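Copper homeostasis protein cutF (Escherichia coli, PDB 2Z4I) activates the Cpx envelope stress pathway as an outer-membrane lipoprotein and takes part in copper homeostasis and in adhesion of cells to hydrophobic surfaces. Local coordinates at residues Val50-Tyr55 / Ser64-Gly69; Lys149-Ala154 / Pro193-Ala198. The protein carries 1 engineered substitution. One frame throughout, in Å; residues are numbered along the deposited sequence.

Interaction 1. Residues Val50-Tyr55 / Ser64-Gly69; sequences VMNERY and SFASYG
The ring of F65 lies alongside the side chain of E53, both pointing the same way, with E53 CB over one ring face and the carboxylate reaching the far rim, where OE2 is 3.2 Å from F65 CZ. Carboxylate and ring planes stand 51° apart. CG of E53 is anti to its carbonyl carbon, and the extended chain beyond it carries the acid to that rim. Two residues beyond E53, Y55 crosses the phenylalanine obliquely: its CE2 lies 3.7 Å from F65 CE2, while its hydroxyl sits at the edge of the phenylalanine, so the two rings meet rim to rim without stacking. These groups decorate a β-hairpin in the antiparallel meander that forms the calycin-type N-terminal barrel, the two short segments running antiparallel, 164° between their directions. Its backbone is held by two reciprocal bond pairs. M51 N donates to S67 O (2.5 Å), nearly along the C=O axis, and S67 N returns to M51 O (2.7 Å) in the carbonyl plane; E53 and F65 exchange the second pair. Beside F65 on the same sheet face, M51 CB meets S67 OG at 3.5 Å. On the other face V50 CG2 approaches Y68 CB (4.3 Å), and R54 CB packs on S64 CB (3.8 Å), its NE making a long, weak ion pair with E38.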
loop_
_atom_site.group_PDB
_atom_site.type_symbol
_atom_site.label_atom_id
_atom_site.label_comp_id
_atom_site.label_asym_id
_atom_site.label_seq_id
_atom_site.Cartn_x
_atom_site.Cartn_y
_atom_site.Cartn_z
ATOM N N VAL A 50 -28.229 -21.095 -1.879
ATOM C CA VAL A 50 -28.554 -19.981 -2.748
ATOM C C VAL A 50 -27.298 -19.137 -2.772
ATOM O O VAL A 50 -26.689 -18.889 -1.725
ATOM C CB VAL A 50 -29.749 -19.149 -2.191
ATOM C CG1 VAL A 50 -29.346 -18.450 -0.899
ATOM C CG2 VAL A 50 -30.215 -18.142 -3.241
HETATM N N MSE A 51 -26.894 -18.733 -3.967
HETATM C CA MSE A 51 -25.706 -17.917 -4.120
HETATM C C MSE A 51 -26.052 -16.612 -4.805
HETATM O O MSE A 51 -26.887 -16.575 -5.706
HETATM C CB MSE A 51 -24.655 -18.644 -4.942
HETATM C CG MSE A 51 -23.404 -17.823 -5.135
HETATM SE SE MSE A 51 -21.995 -18.865 -5.904
HETATM C CE MSE A 51 -21.462 -19.815 -4.295
ATOM N N ASN A 52 -25.404 -15.541 -4.379
ATOM C CA ASN A 52 -25.661 -14.252 -4.963
ATOM C C ASN A 52 -24.357 -13.661 -5.445
ATOM O O ASN A 52 -23.356 -13.691 -4.729
ATOM C CB ASN A 52 -26.275 -13.324 -3.923
ATOM C CG ASN A 52 -26.732 -12.002 -4.517
ATOM O OD1 ASN A 52 -26.615 -10.961 -3.882
ATOM N ND2 ASN A 52 -27.269 -12.043 -5.726
ATOM N N GLU A 53 -24.362 -13.125 -6.657
ATOM C CA GLU A 53 -23.163 -12.502 -7.181
ATOM C C GLU A 53 -23.496 -11.102 -7.645
ATOM O O GLU A 53 -24.392 -10.928 -8.459
ATOM C CB GLU A 53 -22.609 -13.300 -8.354
ATOM C CG GLU A 53 -22.241 -14.726 -8.018
ATOM C CD GLU A 53 -21.661 -15.453 -9.208
ATOM O OE1 GLU A 53 -21.713 -16.695 -9.221
ATOM O OE2 GLU A 53 -21.148 -14.781 -10.129
ATOM N N ARG A 54 -22.779 -10.111 -7.124
ATOM C CA ARG A 54 -22.996 -8.724 -7.502
ATOM C C ARG A 54 -21.711 -8.143 -8.082
ATOM O O ARG A 54 -20.641 -8.307 -7.517
ATOM C CB ARG A 54 -23.439 -7.922 -6.296
ATOM C CG ARG A 54 -23.802 -6.519 -6.654
ATOM C CD ARG A 54 -24.321 -5.728 -5.476
ATOM N NE ARG A 54 -24.189 -4.309 -5.779
ATOM C CZ ARG A 54 -24.886 -3.674 -6.718
ATOM N NH1 ARG A 54 -25.787 -4.337 -7.441
ATOM N NH2 ARG A 54 -24.650 -2.386 -6.962
ATOM N N TYR A 55 -21.819 -7.454 -9.210
ATOM C CA TYR A 55 -20.654 -6.892 -9.885
ATOM C C TYR A 55 -20.387 -5.431 -9.612
ATOM O O TYR A 55 -21.104 -4.561 -10.101
ATOM C CB TYR A 55 -20.796 -7.100 -11.392
ATOM C CG TYR A 55 -20.808 -8.552 -11.770
ATOM C CD1 TYR A 55 -19.627 -9.222 -12.090
ATOM C CD2 TYR A 55 -21.986 -9.283 -11.723
ATOM C CE1 TYR A 55 -19.621 -10.588 -12.347
ATOM C CE2 TYR A 55 -21.995 -10.649 -11.977
ATOM C CZ TYR A 55 -20.807 -11.297 -12.286
ATOM O OH TYR A 55 -20.824 -12.655 -12.506
ATOM N N SER A 64 -26.216 -7.977 -11.090
ATOM C CA SER A 64 -26.030 -9.126 -10.222
ATOM C C SER A 64 -27.005 -10.242 -10.579
ATOM O O SER A 64 -28.009 -10.009 -11.242
ATOM C CB SER A 64 -26.188 -8.715 -8.756
ATOM O OG SER A 64 -27.437 -8.120 -8.515
ATOM N N PHE A 65 -26.695 -11.462 -10.163
ATOM C CA PHE A 65 -27.569 -12.590 -10.446
ATOM C C PHE A 65 -27.382 -13.677 -9.395
ATOM O O PHE A 65 -26.273 -13.925 -8.939
ATOM C CB PHE A 65 -27.287 -13.129 -11.855
ATOM C CG PHE A 65 -25.980 -13.879 -11.985
ATOM C CD1 PHE A 65 -25.911 -15.248 -11.699
ATOM C CD2 PHE A 65 -24.821 -13.220 -12.403
ATOM C CE1 PHE A 65 -24.706 -15.949 -11.829
ATOM C CE2 PHE A 65 -23.607 -13.910 -12.537
ATOM C CZ PHE A 65 -23.549 -15.276 -12.250
ATOM N N ALA A 66 -28.467 -14.323 -8.999
ATOM C CA ALA A 66 -28.375 -15.362 -7.985
ATOM C C ALA A 66 -28.605 -16.760 -8.540
ATOM O O ALA A 66 -29.153 -16.941 -9.629
ATOM C CB ALA A 66 -29.359 -15.081 -6.866
ATOM N N SER A 67 -28.181 -17.755 -7.780
ATOM C CA SER A 67 -28.343 -19.128 -8.211
ATOM C C SER A 67 -28.634 -19.989 -7.001
ATOM O O SER A 67 -28.301 -19.625 -5.868
ATOM C CB SER A 67 -27.080 -19.617 -8.937
ATOM O OG SER A 67 -25.909 -19.380 -8.176
ATOM N N TYR A 68 -29.276 -21.123 -7.233
ATOM C CA TYR A 68 -29.601 -21.987 -6.125
ATOM C C TYR A 68 -29.479 -23.414 -6.598
ATOM O O TYR A 68 -29.188 -23.655 -7.765
ATOM C CB TYR A 68 -31.017 -21.683 -5.617
ATOM C CG TYR A 68 -32.115 -22.216 -6.493
ATOM C CD1 TYR A 68 -32.804 -23.371 -6.141
ATOM C CD2 TYR A 68 -32.431 -21.599 -7.699
ATOM C CE1 TYR A 68 -33.784 -23.910 -6.975
ATOM C CE2 TYR A 68 -33.410 -22.127 -8.549
ATOM C CZ TYR A 68 -34.078 -23.288 -8.179
ATOM O OH TYR A 68 -35.003 -23.857 -9.036
ATOM N N GLY A 69 -29.691 -24.353 -5.687
ATOM C CA GLY A 69 -29.584 -25.760 -6.016
ATOM C C GLY A 69 -29.470 -26.494 -4.704
ATOM O O GLY A 69 -29.723 -25.912 -3.661
#

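Interaction 2. Residues Lys149-Ala154 / Pro193-Ala198; sequences KRFMVA and PTKVLA
The backbones of strands 150-152 and 194-198 cross nearly at right angles (86°) and meet where V153 bridges L197, whose two peptide groups reach the residues before and after V153. This is the closure of an OB-fold barrel, where the third strand comes against the fifth. L197 N donates to M152 O at 2.6 Å, nearly along the C=O axis, and L197 O accepts A154 N at 2.7 Å from a donor above the carbonyl plane. V196, with CG2 anti to its backbone N, sets that methyl against the backbone from M152 to A154: CG2 lies 3.2 Å from M152 O and also meets M152 CB and A154 N. V153 is buried, CG1 beside L197 O at 3.6 Å, and touches Y133 and F142, whereas L197 packs on L129, so both side chains face the first strand of the barrel. Selenomethionine M152 bends at its third torsion and crosses T194 at about a right angle, its CE methyl nearest OG1. One residue before M152, F151, edge-to-face with F182, meets K195, whose chain bends at chi3 (68°) and crosses the ring obliquely, bringing NZ to 3.7 Å from F151 CD2.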
loop_
_atom_site.group_PDB
_atom_site.type_symbol
_atom_site.label_atom_id
_atom_site.label_comp_id
_atom_site.label_asym_id
_atom_site.label_seq_id
_atom_site.Cartn_x
_atom_site.Cartn_y
_atom_site.Cartn_z
ATOM N N LYS A 149 23.229 14.812 -4.860
ATOM C CA LYS A 149 22.411 15.918 -5.352
ATOM C C LYS A 149 22.260 16.924 -4.212
ATOM O O LYS A 149 22.369 16.569 -3.037
ATOM C CB LYS A 149 21.044 15.398 -5.813
ATOM C CG LYS A 149 21.134 14.420 -6.984
ATOM C CD LYS A 149 21.709 15.102 -8.223
ATOM C CE LYS A 149 22.062 14.100 -9.324
ATOM N NZ LYS A 149 23.166 13.156 -8.926
ATOM N N ARG A 150 22.019 18.181 -4.550
ATOM C CA ARG A 150 21.891 19.198 -3.518
ATOM C C ARG A 150 20.583 19.986 -3.605
ATOM O O ARG A 150 20.346 20.708 -4.576
ATOM C CB ARG A 150 23.101 20.136 -3.594
ATOM C CG ARG A 150 23.134 21.219 -2.550
ATOM C CD ARG A 150 22.859 22.550 -3.201
ATOM N NE ARG A 150 23.965 22.970 -4.051
ATOM C CZ ARG A 150 23.869 23.902 -4.994
ATOM N NH1 ARG A 150 22.708 24.511 -5.213
ATOM N NH2 ARG A 150 24.936 24.234 -5.712
ATOM N N PHE A 151 19.741 19.843 -2.581
ATOM C CA PHE A 151 18.456 20.537 -2.538
ATOM C C PHE A 151 18.452 21.729 -1.602
ATOM O O PHE A 151 19.374 21.910 -0.804
ATOM C CB PHE A 151 17.345 19.597 -2.089
ATOM C CG PHE A 151 17.734 18.163 -2.077
ATOM C CD1 PHE A 151 18.328 17.608 -0.957
ATOM C CD2 PHE A 151 17.488 17.356 -3.185
ATOM C CE1 PHE A 151 18.674 16.256 -0.928
ATOM C CE2 PHE A 151 17.830 15.990 -3.178
ATOM C CZ PHE A 151 18.426 15.438 -2.040
HETATM N N MSE A 152 17.402 22.540 -1.710
HETATM C CA MSE A 152 17.242 23.701 -0.844
HETATM C C MSE A 152 16.519 23.272 0.432
HETATM O O MSE A 152 15.645 22.401 0.400
HETATM C CB MSE A 152 16.422 24.769 -1.536
HETATM C CG MSE A 152 17.166 25.559 -2.575
HETATM SE SE MSE A 152 15.885 26.600 -3.564
HETATM C CE MSE A 152 15.736 25.412 -5.083
ATOM N N VAL A 153 16.871 23.883 1.552
ATOM C CA VAL A 153 16.249 23.525 2.812
ATOM C C VAL A 153 15.389 24.680 3.302
ATOM O O VAL A 153 15.870 25.794 3.469
ATOM C CB VAL A 153 17.333 23.166 3.861
ATOM C CG1 VAL A 153 16.695 22.695 5.142
ATOM C CG2 VAL A 153 18.235 22.091 3.302
ATOM N N ALA A 154 14.106 24.412 3.513
ATOM C CA ALA A 154 13.185 25.442 3.979
ATOM C C ALA A 154 13.811 26.182 5.152
ATOM O O ALA A 154 14.337 25.554 6.073
ATOM C CB ALA A 154 11.858 24.813 4.405
ATOM N N PRO A 193 6.927 27.043 -8.207
ATOM C CA PRO A 193 6.739 25.703 -7.595
ATOM C C PRO A 193 8.009 24.881 -7.746
ATOM O O PRO A 193 8.256 24.318 -8.814
ATOM C CB PRO A 193 5.594 25.034 -8.337
ATOM C CG PRO A 193 5.758 25.666 -9.725
ATOM C CD PRO A 193 6.119 27.144 -9.437
ATOM N N THR A 194 8.810 24.810 -6.683
ATOM C CA THR A 194 10.056 24.047 -6.729
ATOM C C THR A 194 10.297 23.198 -5.473
ATOM O O THR A 194 10.095 23.643 -4.342
ATOM C CB THR A 194 11.271 24.976 -6.937
ATOM O OG1 THR A 194 11.719 25.471 -5.676
ATOM C CG2 THR A 194 10.891 26.169 -7.792
ATOM N N LYS A 195 10.737 21.966 -5.701
ATOM C CA LYS A 195 11.036 21.008 -4.641
ATOM C C LYS A 195 11.953 21.655 -3.603
ATOM O O LYS A 195 12.862 22.399 -3.954
ATOM C CB LYS A 195 11.722 19.785 -5.258
ATOM C CG LYS A 195 11.663 18.518 -4.441
ATOM C CD LYS A 195 12.461 17.402 -5.122
ATOM C CE LYS A 195 13.964 17.687 -5.108
ATOM N NZ LYS A 195 14.787 16.539 -5.607
ATOM N N VAL A 196 11.711 21.370 -2.328
ATOM C CA VAL A 196 12.516 21.931 -1.255
ATOM C C VAL A 196 12.434 20.999 -0.058
ATOM O O VAL A 196 11.383 20.404 0.191
ATOM C CB VAL A 196 11.991 23.317 -0.827
ATOM C CG1 VAL A 196 10.539 23.214 -0.400
ATOM C CG2 VAL A 196 12.799 23.842 0.333
ATOM N N LEU A 197 13.527 20.884 0.691
ATOM C CA LEU A 197 13.542 20.003 1.853
ATOM C C LEU A 197 13.042 20.706 3.095
ATOM O O LEU A 197 13.618 21.710 3.524
ATOM C CB LEU A 197 14.947 19.478 2.137
ATOM C CG LEU A 197 14.973 18.437 3.260
ATOM C CD1 LEU A 197 14.304 17.177 2.739
ATOM C CD2 LEU A 197 16.392 18.113 3.694
ATOM N N ALA A 198 11.976 20.166 3.678
ATOM C CA ALA A 198 11.393 20.733 4.887
ATOM C C ALA A 198 11.768 19.840 6.063
ATOM O O ALA A 198 11.458 18.648 6.070
ATOM C CB ALA A 198 9.877 20.809 4.747
#

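Overall arrangement
Interactions 1 and 2 lie in separate domains on opposite sides of the chain's centre, with their centres 56 Å apart and their nearest atoms about 40 Å apart. Along the chain they follow in series. Interaction 1 pairs two consecutive strands, 48-56 and 64-72, in the seven-stranded meander of the N-terminal domain. Interaction 2 is longer-range, joining segments 149-154 and 193-198 across 38 residues that include helix 157-167 and strand 174-185. One is thus a local hairpin and the other a barrel closure, with a flexible linker between the domains. That separation is consistent with the domain-swapped dimer of the crystal, although the protein probably exists as a monomer in vivo.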